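Local coordinates for monosaccharide ABC transporter substrate-binding protein, CUT2 family (Bradyrhizobium sp., PDB 4YHS) that probably captures a sugar or related solute in the periplasm and delivers it to an ABC transporter of the CUT2 family for import, at residues A257-I262 with R288-A293; V188-G193 with L274-T279; N103-Q108 with G123-D128. All blocks are in the same frame, centred on the assembly; numbering follows the deposited sequence.

Contact 1: A257-I262 with R288-A293; sequences AAQGLI and RGLIMA
Q259 reaches L290 and I291 by turning CG anti to its own carbonyl carbon (chi1 -61°) and then running on extended (chi2 175°), which carries its amide off the helix to the loop 288-293. CG of L290 and CG1 of I291 likewise lie opposite their carbonyl carbons, and both side chains meet the glutamine at about a right angle. The oxygen end does much of the touching: Q259 OE1 lies 3.4 Å from L290 CB. On I291 the same Q259 OE1 comes to 3.6 Å from CG1. Nearer the helix the glutamine offers carbon, Q259 CG being 3.8 Å from I291 CG1. The outer branch follows on, with I291 CD1 at 3.8 Å from Q259 CD. These are van der Waals contacts, and the amide finds its polar partners to the side of them. Its nitrogen NE2 bonds to the carbonyl oxygen of E256 in the same helix, while a water donates to Q259 OE1 over 2.9 Å. With both ends engaged, the amide is probably held in its rotation. That water also accepts a weak bond from R288 NH1, 3.4 Å away, a thin link between the segments; R288 NE is salt-bridged to E284. Helix 280-287 ends in a Schellman motif, where G289 takes a positive phi (84°) before the chain continues into L290 and I291. The contact packs the middle of helix 252-264 against the turn between helix 280-287 and strand 293-296. Q259, A258 and I262 of helix 252-264 also rest on L273 of strand 272-275, L261 packs on helix 228-241, and I291 bonds by its backbone to G285.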
loop_
_atom_site.group_PDB
_atom_site.type_symbol
_atom_site.label_atom_id
_atom_site.label_comp_id
_atom_site.label_asym_id
_atom_site.label_seq_id
_atom_site.Cartn_x
_atom_site.Cartn_y
_atom_site.Cartn_z
ATOM N N ALA A 257 -5.658 8.817 -15.683
ATOM C CA ALA A 257 -6.645 9.398 -16.586
ATOM C C ALA A 257 -6.203 10.783 -17.084
ATOM O O ALA A 257 -6.509 11.156 -18.220
ATOM C CB ALA A 257 -8.039 9.466 -15.896
ATOM N N ALA A 258 -5.435 11.515 -16.269
ATOM C CA ALA A 258 -5.021 12.885 -16.605
ATOM C C ALA A 258 -4.007 12.920 -17.755
ATOM O O ALA A 258 -3.893 13.923 -18.467
ATOM C CB ALA A 258 -4.439 13.577 -15.362
ATOM N N GLN A 259 -3.295 11.816 -17.972
ATOM C CA GLN A 259 -2.251 11.800 -19.015
ATOM C C GLN A 259 -2.834 12.161 -20.379
ATOM O O GLN A 259 -2.265 12.969 -21.153
ATOM C CB GLN A 259 -1.592 10.431 -19.076
ATOM C CG GLN A 259 -0.897 9.964 -17.833
ATOM C CD GLN A 259 -0.406 8.549 -18.009
ATOM O OE1 GLN A 259 0.793 8.299 -18.175
ATOM N NE2 GLN A 259 -1.341 7.611 -18.008
ATOM N N GLY A 260 -3.991 11.574 -20.685
ATOM C CA GLY A 260 -4.630 11.786 -21.978
ATOM C C GLY A 260 -5.193 13.180 -22.129
ATOM O O GLY A 260 -5.144 13.800 -23.212
ATOM N N LEU A 261 -5.775 13.675 -21.038
ATOM C CA LEU A 261 -6.286 15.045 -20.975
ATOM C C LEU A 261 -5.180 16.067 -21.167
ATOM O O LEU A 261 -5.338 17.068 -21.880
ATOM C CB LEU A 261 -6.969 15.302 -19.617
ATOM C CG LEU A 261 -7.997 14.284 -19.142
ATOM C CD1 LEU A 261 -8.604 14.765 -17.827
ATOM C CD2 LEU A 261 -9.071 14.048 -20.183
ATOM N N ILE A 262 -4.061 15.838 -20.495
ATOM C CA ILE A 262 -2.905 16.729 -20.659
ATOM C C ILE A 262 -2.453 16.714 -22.111
ATOM O O ILE A 262 -2.180 17.749 -22.705
ATOM C CB ILE A 262 -1.725 16.313 -19.732
ATOM C CG1 ILE A 262 -2.072 16.556 -18.265
ATOM C CG2 ILE A 262 -0.435 17.058 -20.084
ATOM C CD1 ILE A 262 -2.681 17.880 -17.943
ATOM N N ARG A 288 7.633 6.509 -18.805
ATOM C CA ARG A 288 7.473 7.171 -20.089
ATOM C C ARG A 288 7.558 8.709 -20.012
ATOM O O ARG A 288 7.464 9.390 -21.038
ATOM C CB ARG A 288 6.138 6.759 -20.711
ATOM C CG ARG A 288 6.103 5.382 -21.263
ATOM C CD ARG A 288 4.680 5.062 -21.563
ATOM N NE ARG A 288 4.504 3.781 -22.227
ATOM C CZ ARG A 288 3.323 3.307 -22.611
ATOM N NH1 ARG A 288 2.219 4.012 -22.393
ATOM N NH2 ARG A 288 3.246 2.128 -23.210
ATOM N N GLY A 289 7.742 9.255 -18.814
ATOM C CA GLY A 289 7.891 10.697 -18.649
ATOM C C GLY A 289 6.576 11.459 -18.576
ATOM O O GLY A 289 6.573 12.680 -18.603
ATOM N N LEU A 290 5.463 10.743 -18.499
ATOM C CA LEU A 290 4.130 11.368 -18.565
ATOM C C LEU A 290 3.541 11.643 -17.185
ATOM O O LEU A 290 2.677 12.529 -17.023
ATOM C CB LEU A 290 3.170 10.472 -19.358
ATOM C CG LEU A 290 3.527 10.160 -20.820
ATOM C CD1 LEU A 290 2.453 9.290 -21.421
ATOM C CD2 LEU A 290 3.658 11.428 -21.635
ATOM N N ILE A 291 3.974 10.863 -16.203
ATOM C CA ILE A 291 3.602 11.096 -14.799
ATOM C C ILE A 291 4.889 11.375 -14.046
ATOM O O ILE A 291 5.905 10.711 -14.291
ATOM C CB ILE A 291 2.863 9.889 -14.183
ATOM C CG1 ILE A 291 1.513 9.679 -14.888
ATOM C CG2 ILE A 291 2.679 10.098 -12.707
ATOM C CD1 ILE A 291 0.715 8.528 -14.412
HETATM N N MSE A 292 4.896 12.378 -13.171
HETATM C CA MSE A 292 6.142 12.782 -12.525
HETATM C C MSE A 292 6.572 11.870 -11.383
HETATM O O MSE A 292 7.766 11.523 -11.259
HETATM C CB MSE A 292 6.044 14.202 -11.975
HETATM C CG MSE A 292 7.295 14.616 -11.165
HETATM SE SE MSE A 292 7.109 16.526 -10.694
HETATM C CE MSE A 292 8.119 17.214 -12.162
ATOM N N ALA A 293 5.634 11.525 -10.511
ATOM C CA ALA A 293 6.005 10.834 -9.265
ATOM C C ALA A 293 4.824 10.211 -8.546
ATOM O O ALA A 293 3.684 10.665 -8.696
ATOM C CB ALA A 293 6.694 11.819 -8.316
HETATM O O HOH W 1 1.589 5.956 -19.629
#

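Contact 2: V188-G193 with L274-T279; sequences VGWFPG and LAFYMT
F276 meets W190 and P192 with different parts of its ring. Its atom CD2 lies 3.5 Å from W190 CH2, the outer corner of the indole. The six-membered rings have centroids 5.5 Å apart and planes inclined at 51°, an oblique pairing. At the rim, P192 O sits in the plane of the phenyl ring, 3.2 Å from F276 CZ. This carbonyl oxygen is buried by the contact and has no hydrogen-bonding partner in the model, so the ring's C-H edge is what it faces. P192 also covers a face of the indole, its CB 3.7 Å above the W190 plane and offset toward the rim.

Further out, F276 sets CG between its backbone N and carbonyl carbon (chi1 63°), which swings the ring across to the other strand. Y277 CD2 lies 3.7 Å above one face of the F276 ring, backing the phenyl, and T251 and T171 also touch F276. W190 is fixed by a hydrogen bond from NE1 to N204 OD1 and by stacking on F207.

Strand 247-250 runs between strands 186-191 and 272-275, so the contact bridges over its end where both strands run out of the parallel sheet. A parallel sheet of order 2-1-3-4 with helices between its strands is consistent with the Rossmann-like lobe of periplasmic sugar-binding proteins, in which loops at this end of the sheet usually line the solute cleft.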
loop_
_atom_site.group_PDB
_atom_site.type_symbol
_atom_site.label_atom_id
_atom_site.label_comp_id
_atom_site.label_asym_id
_atom_site.label_seq_id
_atom_site.Cartn_x
_atom_site.Cartn_y
_atom_site.Cartn_z
ATOM N N VAL A 188 -1.670 23.630 -6.952
ATOM C CA VAL A 188 -1.892 22.195 -7.094
ATOM C C VAL A 188 -3.384 21.895 -7.120
ATOM O O VAL A 188 -4.107 22.287 -6.210
ATOM C CB VAL A 188 -1.282 21.385 -5.931
ATOM C CG1 VAL A 188 -1.619 19.911 -6.084
ATOM C CG2 VAL A 188 0.250 21.609 -5.836
ATOM N N GLY A 189 -3.817 21.145 -8.127
ATOM C CA GLY A 189 -5.152 20.579 -8.142
ATOM C C GLY A 189 -5.040 19.232 -7.459
ATOM O O GLY A 189 -4.191 18.454 -7.820
ATOM N N TRP A 190 -5.872 19.006 -6.448
ATOM C CA TRP A 190 -5.775 17.846 -5.545
ATOM C C TRP A 190 -7.080 17.052 -5.607
ATOM O O TRP A 190 -8.167 17.611 -5.394
ATOM C CB TRP A 190 -5.452 18.353 -4.141
ATOM C CG TRP A 190 -5.395 17.324 -3.022
ATOM C CD1 TRP A 190 -6.103 17.369 -1.876
ATOM C CD2 TRP A 190 -4.578 16.141 -2.941
ATOM N NE1 TRP A 190 -5.804 16.299 -1.078
ATOM C CE2 TRP A 190 -4.866 15.528 -1.703
ATOM C CE3 TRP A 190 -3.641 15.549 -3.779
ATOM C CZ2 TRP A 190 -4.247 14.352 -1.288
ATOM C CZ3 TRP A 190 -3.027 14.372 -3.372
ATOM C CH2 TRP A 190 -3.326 13.791 -2.149
ATOM N N PHE A 191 -6.954 15.753 -5.894
ATOM C CA PHE A 191 -8.068 14.883 -6.241
ATOM C C PHE A 191 -7.944 13.611 -5.434
ATOM O O PHE A 191 -7.424 12.617 -5.932
ATOM C CB PHE A 191 -8.055 14.577 -7.728
ATOM C CG PHE A 191 -8.104 15.813 -8.581
ATOM C CD1 PHE A 191 -9.319 16.389 -8.939
ATOM C CD2 PHE A 191 -6.940 16.427 -8.998
ATOM C CE1 PHE A 191 -9.361 17.542 -9.719
ATOM C CE2 PHE A 191 -6.989 17.593 -9.779
ATOM C CZ PHE A 191 -8.208 18.146 -10.121
ATOM N N PRO A 192 -8.411 13.643 -4.173
ATOM C CA PRO A 192 -7.997 12.610 -3.211
ATOM C C PRO A 192 -8.765 11.289 -3.272
ATOM O O PRO A 192 -8.297 10.309 -2.672
ATOM C CB PRO A 192 -8.195 13.307 -1.853
ATOM C CG PRO A 192 -9.172 14.386 -2.117
ATOM C CD PRO A 192 -8.960 14.831 -3.513
ATOM N N GLY A 193 -9.875 11.235 -3.997
ATOM C CA GLY A 193 -10.660 10.000 -4.069
ATOM C C GLY A 193 -11.998 10.209 -3.369
ATOM O O GLY A 193 -12.418 11.332 -3.181
ATOM N N LEU A 274 0.915 13.749 -10.429
ATOM C CA LEU A 274 1.395 12.916 -9.338
ATOM C C LEU A 274 0.250 12.091 -8.805
ATOM O O LEU A 274 -0.910 12.518 -8.873
ATOM C CB LEU A 274 2.010 13.771 -8.219
ATOM C CG LEU A 274 3.318 14.534 -8.440
ATOM C CD1 LEU A 274 3.074 15.925 -9.005
ATOM C CD2 LEU A 274 4.045 14.623 -7.118
ATOM N N ALA A 275 0.575 10.893 -8.306
ATOM C CA ALA A 275 -0.381 10.066 -7.585
ATOM C C ALA A 275 0.127 9.901 -6.147
ATOM O O ALA A 275 1.338 10.035 -5.908
ATOM C CB ALA A 275 -0.557 8.696 -8.269
ATOM N N PHE A 276 -0.767 9.627 -5.191
ATOM C CA PHE A 276 -0.301 9.352 -3.825
ATOM C C PHE A 276 -0.283 7.852 -3.514
ATOM O O PHE A 276 -0.102 7.454 -2.356
ATOM C CB PHE A 276 -1.114 10.118 -2.752
ATOM C CG PHE A 276 -2.575 9.760 -2.661
ATOM C CD1 PHE A 276 -3.014 8.747 -1.814
ATOM C CD2 PHE A 276 -3.518 10.506 -3.351
ATOM C CE1 PHE A 276 -4.383 8.446 -1.693
ATOM C CE2 PHE A 276 -4.868 10.230 -3.219
ATOM C CZ PHE A 276 -5.304 9.195 -2.398
ATOM N N TYR A 277 -0.340 7.044 -4.563
ATOM C CA TYR A 277 -0.090 5.606 -4.402
ATOM C C TYR A 277 0.283 4.974 -5.765
ATOM O O TYR A 277 0.224 5.627 -6.824
ATOM C CB TYR A 277 -1.304 4.908 -3.715
ATOM C CG TYR A 277 -2.617 4.874 -4.456
ATOM C CD1 TYR A 277 -2.933 3.809 -5.310
ATOM C CD2 TYR A 277 -3.569 5.864 -4.275
ATOM C CE1 TYR A 277 -4.126 3.759 -5.976
ATOM C CE2 TYR A 277 -4.770 5.832 -4.959
ATOM C CZ TYR A 277 -5.053 4.777 -5.794
ATOM O OH TYR A 277 -6.243 4.743 -6.480
HETATM N N MSE A 278 0.737 3.717 -5.729
HETATM C CA MSE A 278 1.381 3.095 -6.889
HETATM C C MSE A 278 0.518 2.033 -7.555
HETATM O O MSE A 278 -0.110 1.223 -6.862
HETATM C CB MSE A 278 2.706 2.454 -6.451
HETATM C CG MSE A 278 3.491 1.806 -7.563
HETATM SE SE MSE A 278 4.088 3.120 -8.923
HETATM C CE MSE A 278 5.208 4.262 -7.807
ATOM N N THR A 279 0.511 2.057 -8.890
ATOM C CA THR A 279 -0.205 1.079 -9.738
ATOM C C THR A 279 0.661 0.817 -10.955
ATOM O O THR A 279 1.556 1.608 -11.235
ATOM C CB THR A 279 -1.532 1.578 -10.243
ATOM O OG1 THR A 279 -1.300 2.701 -11.090
ATOM C CG2 THR A 279 -2.479 1.958 -9.098
#

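Contact 3: N103-Q108 with G123-D128; sequences NKQISQ and GAISAD
Q105 plugs its amide into the backbone of the loop at G123 and I125, and this is the tight part of the contact. CG stands anti to the backbone N (chi1 178°) and the extended chain beyond it delivers both amide ends. I125 N donates to Q105 OE1 over 3.0 Å, in the carbonyl plane and on a lone pair. Q105 NE2 gives a nearly straight bond (170°) to G123 O, also 3.0 Å; this lies in the plane of the glutamine amide but above the carbonyl plane of G123. NE2 bonds S64 OG as well, so three bonds grip the amide. I125 slides past Q105 in the opposite direction, its CD1 reaching 3.9 Å from Q105 CB. Replacing Q105 by a leucine would probably leave I125 N and G123 O without these mates and set the loop freer to shift. On the loose side, I125 is partly exposed, and A127 and D128 run on along the exposed surface. The contact thus fastens the first half of helix 102-115 to the loop between strand 119-122 and helix 131-138, with S64 of the neighbouring parallel strand 60-65 bonded to the same amide.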
loop_
_atom_site.group_PDB
_atom_site.type_symbol
_atom_site.label_atom_id
_atom_site.label_comp_id
_atom_site.label_asym_id
_atom_site.label_seq_id
_atom_site.Cartn_x
_atom_site.Cartn_y
_atom_site.Cartn_z
ATOM N N ASN A 103 -18.619 -12.156 4.792
ATOM C CA ASN A 103 -19.079 -13.459 5.267
ATOM C C ASN A 103 -18.333 -14.620 4.639
ATOM O O ASN A 103 -18.107 -15.641 5.290
ATOM C CB ASN A 103 -20.569 -13.610 5.019
ATOM C CG ASN A 103 -21.384 -12.703 5.897
ATOM O OD1 ASN A 103 -20.956 -12.346 6.996
ATOM N ND2 ASN A 103 -22.562 -12.310 5.417
ATOM N N LYS A 104 -17.908 -14.462 3.391
ATOM C CA LYS A 104 -17.142 -15.517 2.732
ATOM C C LYS A 104 -15.728 -15.551 3.322
ATOM O O LYS A 104 -15.159 -16.614 3.525
ATOM C CB LYS A 104 -17.123 -15.320 1.223
ATOM C CG LYS A 104 -16.129 -16.183 0.486
ATOM C CD LYS A 104 -16.454 -17.651 0.608
ATOM C CE LYS A 104 -17.518 -18.071 -0.407
ATOM N NZ LYS A 104 -17.214 -19.421 -0.967
ATOM N N GLN A 105 -15.180 -14.396 3.668
ATOM C CA GLN A 105 -13.854 -14.386 4.259
ATOM C C GLN A 105 -13.899 -15.060 5.634
ATOM O O GLN A 105 -13.021 -15.841 5.974
ATOM C CB GLN A 105 -13.304 -12.975 4.359
ATOM C CG GLN A 105 -11.937 -12.950 5.012
ATOM C CD GLN A 105 -11.249 -11.637 4.865
ATOM O OE1 GLN A 105 -11.835 -10.598 5.133
ATOM N NE2 GLN A 105 -9.977 -11.669 4.435
ATOM N N ILE A 106 -14.954 -14.808 6.403
ATOM C CA ILE A 106 -15.109 -15.462 7.680
ATOM C C ILE A 106 -15.149 -16.983 7.503
ATOM O O ILE A 106 -14.417 -17.693 8.193
ATOM C CB ILE A 106 -16.349 -14.931 8.416
ATOM C CG1 ILE A 106 -16.097 -13.472 8.833
ATOM C CG2 ILE A 106 -16.665 -15.791 9.639
ATOM C CD1 ILE A 106 -17.318 -12.786 9.430
ATOM N N SER A 107 -15.973 -17.475 6.576
ATOM C CA SER A 107 -16.098 -18.915 6.367
ATOM C C SER A 107 -14.788 -19.521 5.838
ATOM O O SER A 107 -14.408 -20.621 6.244
ATOM C CB SER A 107 -17.263 -19.236 5.412
ATOM O OG SER A 107 -17.182 -18.508 4.201
ATOM N N GLN A 108 -14.096 -18.807 4.954
ATOM C CA GLN A 108 -12.833 -19.307 4.392
ATOM C C GLN A 108 -11.748 -19.442 5.472
ATOM O O GLN A 108 -11.000 -20.431 5.498
ATOM C CB GLN A 108 -12.341 -18.395 3.262
ATOM C CG GLN A 108 -13.112 -18.523 1.979
ATOM C CD GLN A 108 -12.596 -17.588 0.904
ATOM O OE1 GLN A 108 -12.330 -16.412 1.155
ATOM N NE2 GLN A 108 -12.468 -18.108 -0.315
ATOM N N GLY A 123 -5.641 -10.334 5.077
ATOM C CA GLY A 123 -5.920 -9.030 4.512
ATOM C C GLY A 123 -7.408 -8.789 4.684
ATOM O O GLY A 123 -8.222 -9.285 3.904
ATOM N N ALA A 124 -7.763 -8.036 5.727
ATOM C CA ALA A 124 -9.136 -8.001 6.213
ATOM C C ALA A 124 -10.067 -7.150 5.367
ATOM O O ALA A 124 -9.736 -6.022 5.003
ATOM C CB ALA A 124 -9.158 -7.511 7.632
ATOM N N ILE A 125 -11.263 -7.681 5.105
ATOM C CA ILE A 125 -12.250 -6.926 4.364
ATOM C C ILE A 125 -12.758 -5.740 5.209
ATOM O O ILE A 125 -13.072 -4.692 4.672
ATOM C CB ILE A 125 -13.414 -7.853 3.912
ATOM C CG1 ILE A 125 -12.976 -8.619 2.653
ATOM C CG2 ILE A 125 -14.696 -7.061 3.644
ATOM C CD1 ILE A 125 -13.915 -9.767 2.232
ATOM N N SER A 126 -12.846 -5.890 6.532
ATOM C CA SER A 126 -13.124 -4.718 7.356
ATOM C C SER A 126 -12.312 -4.754 8.653
ATOM O O SER A 126 -11.815 -5.794 9.065
ATOM C CB SER A 126 -14.631 -4.586 7.648
ATOM O OG SER A 126 -15.065 -5.362 8.752
ATOM N N ALA A 127 -12.161 -3.594 9.272
ATOM C CA ALA A 127 -11.345 -3.469 10.477
ATOM C C ALA A 127 -11.848 -4.281 11.669
ATOM O O ALA A 127 -11.025 -4.816 12.418
ATOM C CB ALA A 127 -11.237 -1.994 10.878
ATOM N N ASP A 128 -13.176 -4.357 11.847
ATOM C CA ASP A 128 -13.816 -5.000 12.991
ATOM C C ASP A 128 -14.517 -6.321 12.667
ATOM O O ASP A 128 -14.868 -7.059 13.570
ATOM C CB ASP A 128 -14.888 -4.090 13.591
ATOM C CG ASP A 128 -14.376 -2.703 13.904
ATOM O OD1 ASP A 128 -13.140 -2.520 14.050
ATOM O OD2 ASP A 128 -15.232 -1.795 14.011
#

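Overall arrangement
Contacts 1 and 2 are neighbours, with centres 12 Å apart, and their segments alternate along the chain. They touch where A293 O approaches A275 N at 3.1 Å, a probable hydrogen bond between their backbones. Contact 3 closes before either opens and lies by strand 119-122, away from the parallel sheet of contact 2: its centre is 28 Å from that of contact 2, about 16 Å at the nearest atoms, and 36 Å from that of contact 1. In this two-lobed fold the solute is expected to bind in the cleft between lobes. Contacts 2 and 3, at strand ends, probably face that cleft from its two sides, whereas contact 1 lies farther out; the crystal contains Bis-Tris.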